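Local coordinates for bilirubin-inducible fluorescent protein UnaG (Anguilla japonica, PDB 4I3B) that binds unconjugated bilirubin with high affinity inside its beta-barrel and, once loaded with it, fluoresces green when excited, the apoprotein being dark, at residues A[5-11]-A[37-43]; A[15-20]-A[128-132]; A[69-75]-A[87-92]. The contacts are given in a common frame with arbitrary orientation. Numbering follows the deposited sequence.

Interaction 1: A[5-11]-A[37-43]. With BLR (3-[5-[(Z)-(4-ethenyl-3-methyl-5-oxidanylidene-pyrrol-2-ylidene)methyl]-2-[[5-[(Z)-(3-ethenyl-4-methyl-5-oxidanylidene-pyrrol-2-ylidene)methyl]-3-(3-hydroxy-3-oxopropyl)-4-methyl-1H-pyrrol-2-yl]methyl]-4-methyl-1H-pyrrol-3-yl]propanoic acid), chain G.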
loop_
_atom_site.group_PDB
_atom_site.type_symbol
_atom_site.label_atom_id
_atom_site.label_comp_id
_atom_site.label_asym_id
_atom_site.label_seq_id
_atom_site.Cartn_x
_atom_site.Cartn_y
_atom_site.Cartn_z
ATOM N N PHE A 5 2.612 -12.778 4.534
ATOM C CA PHE A 5 2.809 -11.327 4.601
ATOM C C PHE A 5 3.049 -10.813 6.020
ATOM O O PHE A 5 3.479 -9.667 6.198
ATOM C CB PHE A 5 1.624 -10.567 3.986
ATOM C CG PHE A 5 1.459 -10.784 2.508
ATOM C CD1 PHE A 5 2.253 -10.114 1.575
ATOM C CD2 PHE A 5 0.505 -11.674 2.055
ATOM C CE1 PHE A 5 2.083 -10.330 0.202
ATOM C CE2 PHE A 5 0.321 -11.904 0.690
ATOM C CZ PHE A 5 1.114 -11.238 -0.246
ATOM N N VAL A 6 2.749 -11.630 7.021
ATOM C CA VAL A 6 2.772 -11.168 8.404
ATOM C C VAL A 6 4.135 -10.712 8.887
ATOM O O VAL A 6 5.169 -11.237 8.475
ATOM C CB VAL A 6 2.143 -12.274 9.319
ATOM C CG1 VAL A 6 2.339 -12.020 10.791
ATOM C CG2 VAL A 6 0.651 -12.379 9.008
ATOM N N GLY A 7 4.113 -9.698 9.742
ATOM C CA GLY A 7 5.302 -9.243 10.440
ATOM C C GLY A 7 5.781 -7.891 9.938
ATOM O O GLY A 7 5.039 -7.124 9.290
ATOM N N THR A 8 7.023 -7.567 10.252
ATOM C CA THR A 8 7.557 -6.265 9.961
ATOM C C THR A 8 8.299 -6.238 8.625
ATOM O O THR A 8 8.979 -7.227 8.275
ATOM C CB THR A 8 8.501 -5.831 11.073
ATOM O OG1 THR A 8 7.773 -5.820 12.295
ATOM C CG2 THR A 8 9.061 -4.436 10.805
ATOM N N TRP A 9 8.170 -5.097 7.918
ATOM C CA TRP A 9 8.794 -4.857 6.637
ATOM C C TRP A 9 9.335 -3.428 6.568
ATOM O O TRP A 9 8.725 -2.494 7.094
ATOM C CB TRP A 9 7.766 -4.993 5.525
ATOM C CG TRP A 9 7.205 -6.340 5.324
ATOM C CD1 TRP A 9 6.019 -6.825 5.836
ATOM C CD2 TRP A 9 7.782 -7.389 4.564
ATOM N NE1 TRP A 9 5.823 -8.119 5.400
ATOM C CE2 TRP A 9 6.894 -8.489 4.625
ATOM C CE3 TRP A 9 8.967 -7.517 3.825
ATOM C CZ2 TRP A 9 7.142 -9.679 3.946
ATOM C CZ3 TRP A 9 9.214 -8.719 3.165
ATOM C CH2 TRP A 9 8.299 -9.771 3.220
ATOM N N LYS A 10 10.483 -3.238 5.915
ATOM C CA LYS A 10 11.109 -1.926 5.774
ATOM C C LYS A 10 11.413 -1.677 4.307
ATOM O O LYS A 10 11.830 -2.590 3.593
ATOM C CB LYS A 10 12.447 -1.871 6.558
ATOM C CG LYS A 10 12.321 -2.051 8.077
ATOM C CD LYS A 10 13.687 -1.999 8.750
ATOM C CE LYS A 10 14.455 -0.765 8.344
ATOM N NZ LYS A 10 15.598 -0.498 9.259
ATOM N N ILE A 11 11.261 -0.452 3.838
ATOM C CA ILE A 11 11.423 -0.228 2.404
ATOM C C ILE A 11 12.852 -0.495 1.982
ATOM O O ILE A 11 13.798 -0.231 2.718
ATOM C CB ILE A 11 10.945 1.167 1.927
ATOM C CG1 ILE A 11 10.593 1.147 0.434
ATOM C CG2 ILE A 11 11.972 2.217 2.195
ATOM C CD1 ILE A 11 9.837 2.395 -0.040
ATOM N N THR A 37 9.745 9.132 1.084
ATOM C CA THR A 37 9.563 8.387 2.328
ATOM C C THR A 37 10.301 7.050 2.361
ATOM O O THR A 37 10.565 6.441 1.330
ATOM C CB THR A 37 8.064 8.115 2.632
ATOM O OG1 THR A 37 7.435 7.437 1.534
ATOM C CG2 THR A 37 7.340 9.424 2.913
ATOM N N THR A 38 10.597 6.603 3.576
ATOM C CA THR A 38 11.137 5.273 3.798
ATOM C C THR A 38 10.236 4.571 4.820
ATOM O O THR A 38 10.543 4.504 6.006
ATOM C CB THR A 38 12.591 5.344 4.268
ATOM O OG1 THR A 38 12.663 6.221 5.392
ATOM C CG2 THR A 38 13.503 5.888 3.141
ATOM N N PRO A 39 9.088 4.056 4.360
ATOM C CA PRO A 39 8.095 3.474 5.266
ATOM C C PRO A 39 8.499 2.157 5.932
ATOM O O PRO A 39 9.323 1.400 5.428
ATOM C CB PRO A 39 6.906 3.245 4.341
ATOM C CG PRO A 39 7.527 3.078 2.956
ATOM C CD PRO A 39 8.588 4.137 2.979
ATOM N N THR A 40 7.884 1.911 7.089
ATOM C CA THR A 40 7.934 0.640 7.794
ATOM C C THR A 40 6.489 0.162 7.897
ATOM O O THR A 40 5.580 0.976 8.175
ATOM C CB THR A 40 8.512 0.810 9.203
ATOM O OG1 THR A 40 9.782 1.453 9.104
ATOM C CG2 THR A 40 8.697 -0.525 9.876
ATOM N N LEU A 41 6.275 -1.135 7.694
ATOM C CA LEU A 41 4.964 -1.764 7.823
ATOM C C LEU A 41 4.991 -2.801 8.917
ATOM O O LEU A 41 5.980 -3.532 9.052
ATOM C CB LEU A 41 4.601 -2.495 6.543
ATOM C CG LEU A 41 4.847 -1.797 5.221
ATOM C CD1 LEU A 41 4.558 -2.722 4.065
ATOM C CD2 LEU A 41 4.067 -0.517 5.101
ATOM N N TYR A 42 3.874 -2.922 9.638
ATOM C CA TYR A 42 3.686 -3.966 10.639
ATOM C C TYR A 42 2.382 -4.620 10.269
ATOM O O TYR A 42 1.311 -4.015 10.422
ATOM C CB TYR A 42 3.595 -3.377 12.050
ATOM C CG TYR A 42 4.748 -2.481 12.406
ATOM C CD1 TYR A 42 5.875 -2.992 13.036
ATOM C CD2 TYR A 42 4.729 -1.124 12.090
ATOM C CE1 TYR A 42 6.949 -2.178 13.380
ATOM C CE2 TYR A 42 5.806 -0.307 12.392
ATOM C CZ TYR A 42 6.912 -0.829 13.041
ATOM O OH TYR A 42 7.962 0.007 13.338
ATOM N N ILE A 43 2.485 -5.839 9.764
ATOM C CA ILE A 43 1.338 -6.561 9.254
ATOM C C ILE A 43 0.931 -7.665 10.214
ATOM O O ILE A 43 1.760 -8.446 10.661
ATOM C CB ILE A 43 1.689 -7.146 7.888
ATOM C CG1 ILE A 43 2.080 -6.007 6.966
ATOM C CG2 ILE A 43 0.507 -7.936 7.309
ATOM C CD1 ILE A 43 2.301 -6.405 5.504
HETATM C CHA BLR G . 2.346 2.710 2.367
HETATM N NA BLR G . 0.900 0.647 2.584
HETATM C C1A BLR G . 1.096 1.972 2.812
HETATM C C2A BLR G . -0.049 2.509 3.377
HETATM C C3A BLR G . -0.967 1.462 3.475
HETATM C C4A BLR G . -0.352 0.318 2.983
HETATM C CMA BLR G . -2.357 1.540 4.031
HETATM C CAA BLR G . -0.240 3.929 3.809
HETATM C CBA BLR G . -1.048 4.719 2.858
HETATM C CGA BLR G . -1.274 6.122 3.294
HETATM O O1A BLR G . -0.467 6.706 4.073
HETATM O O2A BLR G . -2.347 6.684 2.867
HETATM C CHB BLR G . -0.987 -1.009 2.932
HETATM N NB BLR G . 0.981 -2.442 2.612
HETATM C C1B BLR G . -0.406 -2.243 2.782
HETATM C C2B BLR G . -1.045 -3.496 2.735
HETATM C C3B BLR G . -0.196 -4.447 2.582
HETATM C C4B BLR G . 1.228 -3.932 2.450
HETATM C CMB BLR G . -2.547 -3.650 2.876
HETATM O OB BLR G . 2.287 -4.433 2.296
HETATM C CAB BLR G . -0.468 -5.904 2.507
HETATM C CBB BLR G . 0.491 -6.862 2.329
HETATM N NC BLR G . 2.746 7.960 1.956
HETATM C C1C BLR G . 3.044 9.358 2.523
HETATM C C2C BLR G . 2.161 10.198 1.665
HETATM C C3C BLR G . 1.494 9.490 0.819
HETATM C C4C BLR G . 1.764 8.136 0.918
HETATM C CMC BLR G . 2.102 11.671 1.889
HETATM O OC BLR G . 3.825 9.617 3.395
HETATM C CAC BLR G . 0.496 9.989 -0.144
HETATM C CBC BLR G . 0.631 11.166 -0.804
HETATM C CHD BLR G . 1.247 7.107 0.202
HETATM N ND BLR G . 2.015 5.035 1.495
HETATM C C1D BLR G . 1.424 5.670 0.465
HETATM C C2D BLR G . 0.913 4.624 -0.444
HETATM C C3D BLR G . 1.233 3.400 0.083
HETATM C C4D BLR G . 1.928 3.611 1.365
HETATM C CMD BLR G . 0.206 4.938 -1.721
HETATM C CAD BLR G . 0.868 2.072 -0.523
HETATM C CBD BLR G . 2.053 1.480 -1.259
HETATM C CGD BLR G . 2.960 0.768 -0.322
HETATM O O1D BLR G . 4.147 1.130 -0.237
HETATM O O2D BLR G . 2.567 -0.213 0.352
#
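Ahead of the strand, Phe5 turns its ring to the bound bilirubin, CD1 lying 3.8 Å from the vinyl carbon CBB of BLR, while its carbonyl O accepts a hydrogen bond from Trp9 NE1 at 2.9 Å, pinning the indole back over the strand's start. Val6 brushes the Ile43 carbonyl with CG1. From Gly7 on, the chain pairs antiparallel with 40-43. Gly7 and Ile43 bond both ways, Gly7 N to Ile43 O at 2.8 Å and Ile43 N to Gly7 O at 2.9 Å; with phi at 109°, a side chain on Gly7 would collide with the preceding carbonyl. Thr8 faces Tyr42 as a non-hydrogen-bonded pair on the outer side of the wall. Trp9 and Leu41 form the next hydrogen-bonded pair, on the same face as Ile43, whose CD1 sits 3.8 Å from Trp9 CD1. On that inner face Leu41 CD1 comes within 3.3 Å of BLR OB, and Ile43 also reaches the pigment. Lys10 opposes Thr40, and Ile11 finishes the pairing with a longer bond, N to Pro39 O at 3.1 Å, its CD1 packing 3.7 Å from Pro39 CD. Strand 7-15 is flanked on its other edge by 128-135, and 40-46 by 50-56, while residues 37-39 lead in from helix 28-36, making this pair part of a fatty-acid-binding-protein barrel wall.

Interaction 2: A[15-20]-A[128-132]. With BLR (3-[5-[(Z)-(4-ethenyl-3-methyl-5-oxidanylidene-pyrrol-2-ylidene)methyl]-2-[[5-[(Z)-(3-ethenyl-4-methyl-5-oxidanylidene-pyrrol-2-ylidene)methyl]-3-(3-hydroxy-3-oxopropyl)-4-methyl-1H-pyrrol-2-yl]methyl]-4-methyl-1H-pyrrol-3-yl]propanoic acid), chain G.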
loop_
_atom_site.group_PDB
_atom_site.type_symbol
_atom_site.label_atom_id
_atom_site.label_comp_id
_atom_site.label_asym_id
_atom_site.label_seq_id
_atom_site.Cartn_x
_atom_site.Cartn_y
_atom_site.Cartn_z
ATOM N N HIS A 15 10.309 3.154 -7.258
ATOM C CA HIS A 15 10.468 3.768 -8.574
ATOM C C HIS A 15 9.138 4.304 -9.055
ATOM O O HIS A 15 8.114 3.602 -9.038
ATOM C CB HIS A 15 11.015 2.763 -9.595
ATOM C CG HIS A 15 11.225 3.356 -10.949
ATOM N ND1 HIS A 15 12.135 4.361 -11.177
ATOM C CD2 HIS A 15 10.596 3.149 -12.135
ATOM C CE1 HIS A 15 12.102 4.713 -12.447
ATOM N NE2 HIS A 15 11.175 3.992 -13.053
ATOM N N ASN A 16 9.189 5.552 -9.517
ATOM C CA ASN A 16 8.086 6.261 -10.114
ATOM C C ASN A 16 6.940 6.544 -9.129
ATOM O O ASN A 16 5.805 6.795 -9.539
ATOM C CB ASN A 16 7.542 5.537 -11.363
ATOM C CG ASN A 16 6.995 6.520 -12.415
ATOM O OD1 ASN A 16 7.609 7.540 -12.732
ATOM N ND2 ASN A 16 5.821 6.211 -12.937
ATOM N N PHE A 17 7.240 6.542 -7.835
ATOM C CA PHE A 17 6.190 6.616 -6.825
ATOM C C PHE A 17 5.549 8.009 -6.760
ATOM O O PHE A 17 4.325 8.134 -6.713
ATOM C CB PHE A 17 6.729 6.164 -5.468
ATOM C CG PHE A 17 5.666 6.068 -4.379
ATOM C CD1 PHE A 17 4.447 5.440 -4.591
ATOM C CD2 PHE A 17 5.918 6.616 -3.126
ATOM C CE1 PHE A 17 3.519 5.361 -3.576
ATOM C CE2 PHE A 17 4.983 6.517 -2.112
ATOM C CZ PHE A 17 3.778 5.912 -2.351
ATOM N N GLY A 18 6.364 9.062 -6.799
ATOM C CA GLY A 18 5.794 10.390 -6.822
ATOM C C GLY A 18 4.886 10.623 -7.999
ATOM O O GLY A 18 3.868 11.301 -7.868
ATOM N N GLU A 19 5.268 10.089 -9.155
ATOM C CA GLU A 19 4.440 10.217 -10.363
ATOM C C GLU A 19 3.097 9.491 -10.186
ATOM O O GLU A 19 2.034 10.008 -10.559
ATOM C CB GLU A 19 5.207 9.669 -11.569
ATOM C CG GLU A 19 6.408 10.527 -11.954
ATOM C CD GLU A 19 7.734 10.262 -11.190
ATOM O OE1 GLU A 19 7.797 9.540 -10.171
ATOM O OE2 GLU A 19 8.774 10.787 -11.660
ATOM N N TYR A 20 3.120 8.320 -9.541
ATOM C CA TYR A 20 1.895 7.602 -9.205
ATOM C C TYR A 20 1.043 8.445 -8.263
ATOM O O TYR A 20 -0.175 8.581 -8.449
ATOM C CB TYR A 20 2.229 6.237 -8.579
ATOM C CG TYR A 20 1.000 5.600 -7.999
ATOM C CD1 TYR A 20 0.125 4.891 -8.799
ATOM C CD2 TYR A 20 0.673 5.752 -6.647
ATOM C CE1 TYR A 20 -1.022 4.342 -8.266
ATOM C CE2 TYR A 20 -0.476 5.210 -6.117
ATOM C CZ TYR A 20 -1.314 4.509 -6.910
ATOM O OH TYR A 20 -2.462 3.984 -6.352
ATOM N N VAL A 128 -0.072 5.071 -15.559
ATOM C CA VAL A 128 1.048 5.359 -14.692
ATOM C C VAL A 128 1.246 4.197 -13.750
ATOM O O VAL A 128 0.337 3.811 -13.009
ATOM C CB VAL A 128 0.770 6.622 -13.866
ATOM C CG1 VAL A 128 1.945 6.935 -12.942
ATOM C CG2 VAL A 128 0.494 7.792 -14.794
ATOM N N VAL A 129 2.432 3.627 -13.785
ATOM C CA VAL A 129 2.790 2.482 -12.958
ATOM C C VAL A 129 4.002 2.794 -12.094
ATOM O O VAL A 129 4.960 3.433 -12.570
ATOM C CB VAL A 129 3.075 1.246 -13.841
ATOM C CG1 VAL A 129 3.177 -0.018 -12.987
ATOM C CG2 VAL A 129 1.999 1.079 -14.925
ATOM N N ALA A 130 3.960 2.348 -10.840
ATOM C CA ALA A 130 5.090 2.503 -9.917
ATOM C C ALA A 130 5.340 1.162 -9.233
ATOM O O ALA A 130 4.481 0.262 -9.289
ATOM C CB ALA A 130 4.839 3.600 -8.897
ATOM N N VAL A 131 6.490 1.050 -8.592
ATOM C CA VAL A 131 6.827 -0.136 -7.857
ATOM C C VAL A 131 7.604 0.242 -6.610
ATOM O O VAL A 131 8.431 1.167 -6.624
ATOM C CB VAL A 131 7.644 -1.128 -8.702
ATOM C CG1 VAL A 131 6.749 -1.826 -9.699
ATOM C CG2 VAL A 131 8.875 -0.427 -9.365
ATOM N N ARG A 132 7.303 -0.461 -5.522
ATOM C CA ARG A 132 8.102 -0.382 -4.321
ATOM C C ARG A 132 8.386 -1.788 -3.843
ATOM O O ARG A 132 7.605 -2.702 -4.088
ATOM C CB ARG A 132 7.407 0.427 -3.232
ATOM C CG ARG A 132 6.783 1.719 -3.757
ATOM C CD ARG A 132 6.083 2.419 -2.618
ATOM N NE ARG A 132 6.960 3.350 -1.924
ATOM C CZ ARG A 132 6.632 3.988 -0.786
ATOM N NH1 ARG A 132 5.500 3.742 -0.108
ATOM N NH2 ARG A 132 7.460 4.893 -0.303
HETATM C CHA BLR G . 2.346 2.710 2.367
HETATM N NA BLR G . 0.900 0.647 2.584
HETATM C C1A BLR G . 1.096 1.972 2.812
HETATM C C2A BLR G . -0.049 2.509 3.377
HETATM C C3A BLR G . -0.967 1.462 3.475
HETATM C C4A BLR G . -0.352 0.318 2.983
HETATM C CMA BLR G . -2.357 1.540 4.031
HETATM C CAA BLR G . -0.240 3.929 3.809
HETATM C CBA BLR G . -1.048 4.719 2.858
HETATM C CGA BLR G . -1.274 6.122 3.294
HETATM O O1A BLR G . -0.467 6.706 4.073
HETATM O O2A BLR G . -2.347 6.684 2.867
HETATM C CHB BLR G . -0.987 -1.009 2.932
HETATM N NB BLR G . 0.981 -2.442 2.612
HETATM C C1B BLR G . -0.406 -2.243 2.782
HETATM C C2B BLR G . -1.045 -3.496 2.735
HETATM C C3B BLR G . -0.196 -4.447 2.582
HETATM C C4B BLR G . 1.228 -3.932 2.450
HETATM C CMB BLR G . -2.547 -3.650 2.876
HETATM O OB BLR G . 2.287 -4.433 2.296
HETATM C CAB BLR G . -0.468 -5.904 2.507
HETATM C CBB BLR G . 0.491 -6.862 2.329
HETATM N NC BLR G . 2.746 7.960 1.956
HETATM C C1C BLR G . 3.044 9.358 2.523
HETATM C C2C BLR G . 2.161 10.198 1.665
HETATM C C3C BLR G . 1.494 9.490 0.819
HETATM C C4C BLR G . 1.764 8.136 0.918
HETATM C CMC BLR G . 2.102 11.671 1.889
HETATM O OC BLR G . 3.825 9.617 3.395
HETATM C CAC BLR G . 0.496 9.989 -0.144
HETATM C CBC BLR G . 0.631 11.166 -0.804
HETATM C CHD BLR G . 1.247 7.107 0.202
HETATM N ND BLR G . 2.015 5.035 1.495
HETATM C C1D BLR G . 1.424 5.670 0.465
HETATM C C2D BLR G . 0.913 4.624 -0.444
HETATM C C3D BLR G . 1.233 3.400 0.083
HETATM C C4D BLR G . 1.928 3.611 1.365
HETATM C CMD BLR G . 0.206 4.938 -1.721
HETATM C CAD BLR G . 0.868 2.072 -0.523
HETATM C CBD BLR G . 2.053 1.480 -1.259
HETATM C CGD BLR G . 2.960 0.768 -0.322
HETATM O O1D BLR G . 4.147 1.130 -0.237
HETATM O O2D BLR G . 2.567 -0.213 0.352
#
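Three hydrogen bonds hold 15-20 to the strand 128-132. Two are the reciprocal backbone bonds of an antiparallel pair, His15 N to Val131 O at 2.8 Å and Val131 N to His15 O at 3.1 Å. In the third, Asn16 ND2 reaches Val129 O at 2.9 Å, just where the backbone leaves the sheet for helix 17-23. Asn16 occupies the N-cap position, though its side chain does not cap the helix; its carbonyl O takes the Tyr20 N bond. In the fatty-acid-binding-protein fold this is where the first strand gives way to the helical pair that lids the barrel. Apolar packing fills the angle between helix and strand: Ala130 CB lies 3.7 Å from Tyr20 CB, and Val128 CG1 3.8 Å from Tyr20 CA. At the pocket end the Arg132 guanidinium stacks flat on Phe17, the planes 17° apart, in a cation-pi contact with Arg132 CZ 3.8 Å from the centroid of the Phe17 ring; Arg132 CD adds a CH-pi contact. Arg132 NH1 donates to the carboxyl oxygen O1D of a BLR propionic acid arm at 2.9 Å, NH2 bonds Thr37, and the Phe17 ring turns its edge to the pigment, Phe17 CZ lying 3.7 Å from BLR C2D.

Interaction 3: A[69-75]-A[87-92]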
loop_
_atom_site.group_PDB
_atom_site.type_symbol
_atom_site.label_atom_id
_atom_site.label_comp_id
_atom_site.label_asym_id
_atom_site.label_seq_id
_atom_site.Cartn_x
_atom_site.Cartn_y
_atom_site.Cartn_z
ATOM N N PHE A 69 -8.997 -4.731 7.569
ATOM C CA PHE A 69 -9.987 -5.225 6.628
ATOM C C PHE A 69 -10.152 -6.731 6.679
ATOM O O PHE A 69 -9.286 -7.460 7.180
ATOM C CB PHE A 69 -9.616 -4.810 5.193
ATOM C CG PHE A 69 -8.222 -5.232 4.784
ATOM C CD1 PHE A 69 -7.996 -6.507 4.257
ATOM C CD2 PHE A 69 -7.145 -4.361 4.914
ATOM C CE1 PHE A 69 -6.700 -6.910 3.864
ATOM C CE2 PHE A 69 -5.867 -4.762 4.533
ATOM C CZ PHE A 69 -5.651 -6.035 4.013
ATOM N N LYS A 70 -11.279 -7.173 6.143
ATOM C CA LYS A 70 -11.553 -8.569 5.899
ATOM C C LYS A 70 -11.524 -8.793 4.383
ATOM O O LYS A 70 -12.106 -8.019 3.625
ATOM C CB LYS A 70 -12.923 -8.910 6.496
ATOM C CG LYS A 70 -13.406 -10.320 6.208
ATOM C CD LYS A 70 -14.614 -10.670 7.063
ATOM C CE LYS A 70 -15.382 -11.839 6.472
ATOM N NZ LYS A 70 -14.578 -13.096 6.403
ATOM N N LEU A 71 -10.857 -9.847 3.925
ATOM C CA LEU A 71 -10.798 -10.115 2.493
ATOM C C LEU A 71 -12.195 -10.134 1.909
ATOM O O LEU A 71 -13.109 -10.765 2.464
ATOM C CB LEU A 71 -10.117 -11.456 2.205
ATOM C CG LEU A 71 -8.657 -11.538 2.649
ATOM C CD1 LEU A 71 -8.094 -12.929 2.409
ATOM C CD2 LEU A 71 -7.831 -10.505 1.917
ATOM N N GLY A 72 -12.364 -9.463 0.782
ATOM C CA GLY A 72 -13.619 -9.453 0.072
ATOM C C GLY A 72 -14.634 -8.441 0.559
ATOM O O GLY A 72 -15.683 -8.301 -0.050
ATOM N N GLU A 73 -14.352 -7.765 1.666
ATOM C CA GLU A 73 -15.302 -6.832 2.260
ATOM C C GLU A 73 -14.855 -5.395 2.035
ATOM O O GLU A 73 -13.789 -4.987 2.485
ATOM C CB GLU A 73 -15.473 -7.102 3.764
ATOM C CG GLU A 73 -16.480 -6.165 4.475
ATOM C CD GLU A 73 -16.474 -6.307 5.990
ATOM O OE1 GLU A 73 -17.513 -6.735 6.544
ATOM O OE2 GLU A 73 -15.453 -5.958 6.630
ATOM N N GLU A 74 -15.669 -4.622 1.336
ATOM C CA GLU A 74 -15.359 -3.227 1.089
ATOM C C GLU A 74 -15.309 -2.433 2.395
ATOM O O GLU A 74 -16.091 -2.660 3.330
ATOM C CB GLU A 74 -16.415 -2.657 0.140
ATOM C CG GLU A 74 -16.140 -1.236 -0.289
ATOM C CD GLU A 74 -17.189 -0.743 -1.281
ATOM O OE1 GLU A 74 -16.994 -0.945 -2.501
ATOM O OE2 GLU A 74 -18.205 -0.166 -0.848
ATOM N N PHE A 75 -14.393 -1.470 2.452
ATOM C CA PHE A 75 -14.265 -0.627 3.632
ATOM C C PHE A 75 -13.899 0.799 3.248
ATOM O O PHE A 75 -13.387 1.053 2.159
ATOM C CB PHE A 75 -13.243 -1.200 4.625
ATOM C CG PHE A 75 -11.831 -1.324 4.091
ATOM C CD1 PHE A 75 -11.481 -2.380 3.238
ATOM C CD2 PHE A 75 -10.843 -0.393 4.441
ATOM C CE1 PHE A 75 -10.179 -2.515 2.767
ATOM C CE2 PHE A 75 -9.543 -0.522 3.953
ATOM C CZ PHE A 75 -9.211 -1.586 3.116
ATOM N N LYS A 87 -13.337 3.997 -1.346
ATOM C CA LYS A 87 -13.853 2.702 -0.953
ATOM C C LYS A 87 -12.824 1.699 -1.411
ATOM O O LYS A 87 -12.434 1.701 -2.574
ATOM C CB LYS A 87 -15.185 2.422 -1.650
ATOM C CG LYS A 87 -16.271 3.429 -1.304
ATOM C CD LYS A 87 -16.733 3.280 0.135
ATOM C CE LYS A 87 -18.042 4.002 0.379
ATOM N NZ LYS A 87 -18.592 3.668 1.711
ATOM N N SER A 88 -12.394 0.846 -0.498
ATOM C CA SER A 88 -11.292 -0.087 -0.752
ATOM C C SER A 88 -11.738 -1.539 -0.564
ATOM O O SER A 88 -12.637 -1.821 0.231
ATOM C CB SER A 88 -10.154 0.210 0.205
ATOM O OG SER A 88 -9.717 1.529 -0.062
ATOM N N VAL A 89 -11.088 -2.453 -1.265
ATOM C CA VAL A 89 -11.370 -3.864 -1.070
ATOM C C VAL A 89 -10.112 -4.647 -1.403
ATOM O O VAL A 89 -9.348 -4.269 -2.307
ATOM C CB VAL A 89 -12.584 -4.343 -1.911
ATOM C CG1 VAL A 89 -12.275 -4.322 -3.412
ATOM C CG2 VAL A 89 -13.065 -5.715 -1.423
ATOM N N VAL A 90 -9.886 -5.718 -0.656
ATOM C CA VAL A 90 -8.701 -6.528 -0.823
ATOM C C VAL A 90 -9.107 -7.980 -1.059
ATOM O O VAL A 90 -9.979 -8.483 -0.370
ATOM C CB VAL A 90 -7.798 -6.440 0.419
ATOM C CG1 VAL A 90 -6.425 -7.064 0.114
ATOM C CG2 VAL A 90 -7.637 -4.961 0.859
ATOM N N ASN A 91 -8.469 -8.639 -2.018
ATOM C CA ASN A 91 -8.744 -10.042 -2.308
ATOM C C ASN A 91 -7.468 -10.728 -2.750
ATOM O O ASN A 91 -6.544 -10.097 -3.267
ATOM C CB ASN A 91 -9.705 -10.196 -3.479
ATOM C CG ASN A 91 -11.063 -9.652 -3.212
ATOM O OD1 ASN A 91 -11.918 -10.331 -2.663
ATOM N ND2 ASN A 91 -11.303 -8.419 -3.658
ATOM N N LEU A 92 -7.434 -12.040 -2.609
ATOM C CA LEU A 92 -6.368 -12.844 -3.176
ATOM C C LEU A 92 -6.647 -13.231 -4.643
ATOM O O LEU A 92 -7.786 -13.507 -5.013
ATOM C CB LEU A 92 -6.207 -14.120 -2.348
ATOM C CG LEU A 92 -5.697 -13.885 -0.929
ATOM C CD1 LEU A 92 -6.080 -15.010 0.013
ATOM C CD2 LEU A 92 -4.208 -13.738 -0.996
HETATM O O HOH W 1 -11.303 -5.924 1.882
#
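Lys87 opens the strand segment beside Glu74, CB resting 3.8 Å from Glu74 CD; its NZ makes a salt bridge to Asp76 instead. Ser88 carries the antiparallel bridge, with Ser88 N bonded to Phe75 O at 2.8 Å and Phe75 N to Ser88 O at 2.9 Å. Its CB lies over the face of the Phe75 ring, 3.8 Å from the centroid, a CH-pi contact, while OG is bonded to Glu77. At Val89 the direct pairing lapses, and CG2 packs 3.7 Å from Gly72 C. Here the partner chain makes a type II beta turn, Lys70 to Glu73; Gly72, at phi 84°, is where a CB would strike the preceding carbonyl. Val90 is the centre of the contact. Its O accepts Gly72 N at 2.8 Å, and its N donates at 2.9 Å to a water that in turn bonds Lys70 O and Glu73 O. Val90 CG2 sits over the Phe69 ring, 3.7 Å from the centroid, and meets the edge of the Phe75 ring. Leu92 CD1 lies 3.8 Å from Leu71 CD1. The turn joins strand 64-70 to 75-77, the outermost strands of the sheet, at the family's well-known gap between fourth and fifth strands; Phe69 also touches the bilirubin. The chemistry is thus mixed: strand 86-93 pairs regularly with 75-77 at Ser88, and beyond it the turn takes over with one direct bond, the bridging water and apolar packing of Phe69, Phe75 and Leu71 on Val90, so water carries main-chain bonding where regular pairing is absent.

In the fold
From the N terminus, interaction 1 closes first: strand 7-15 leaves it, the chain passes through both helices and returns as 37-43, so that the helical region lies within its loop. Interaction 2 opens inside that loop, at 15-20, and closes only near the C terminus at 128-132, so the two cross; they also touch, through Thr37 OG1 and Arg132 NH2, and the barrel's first and last strands, 7-15 and 128-135, are sheet neighbours. Interaction 3 follows interaction 1 in series and nests inside interaction 2's long loop, across the chain's centre from it. Its segment 69-75 runs from one outermost strand, 64-70, to the other, 75-77, and is tied to 86-93 where the barrel's sheet is open.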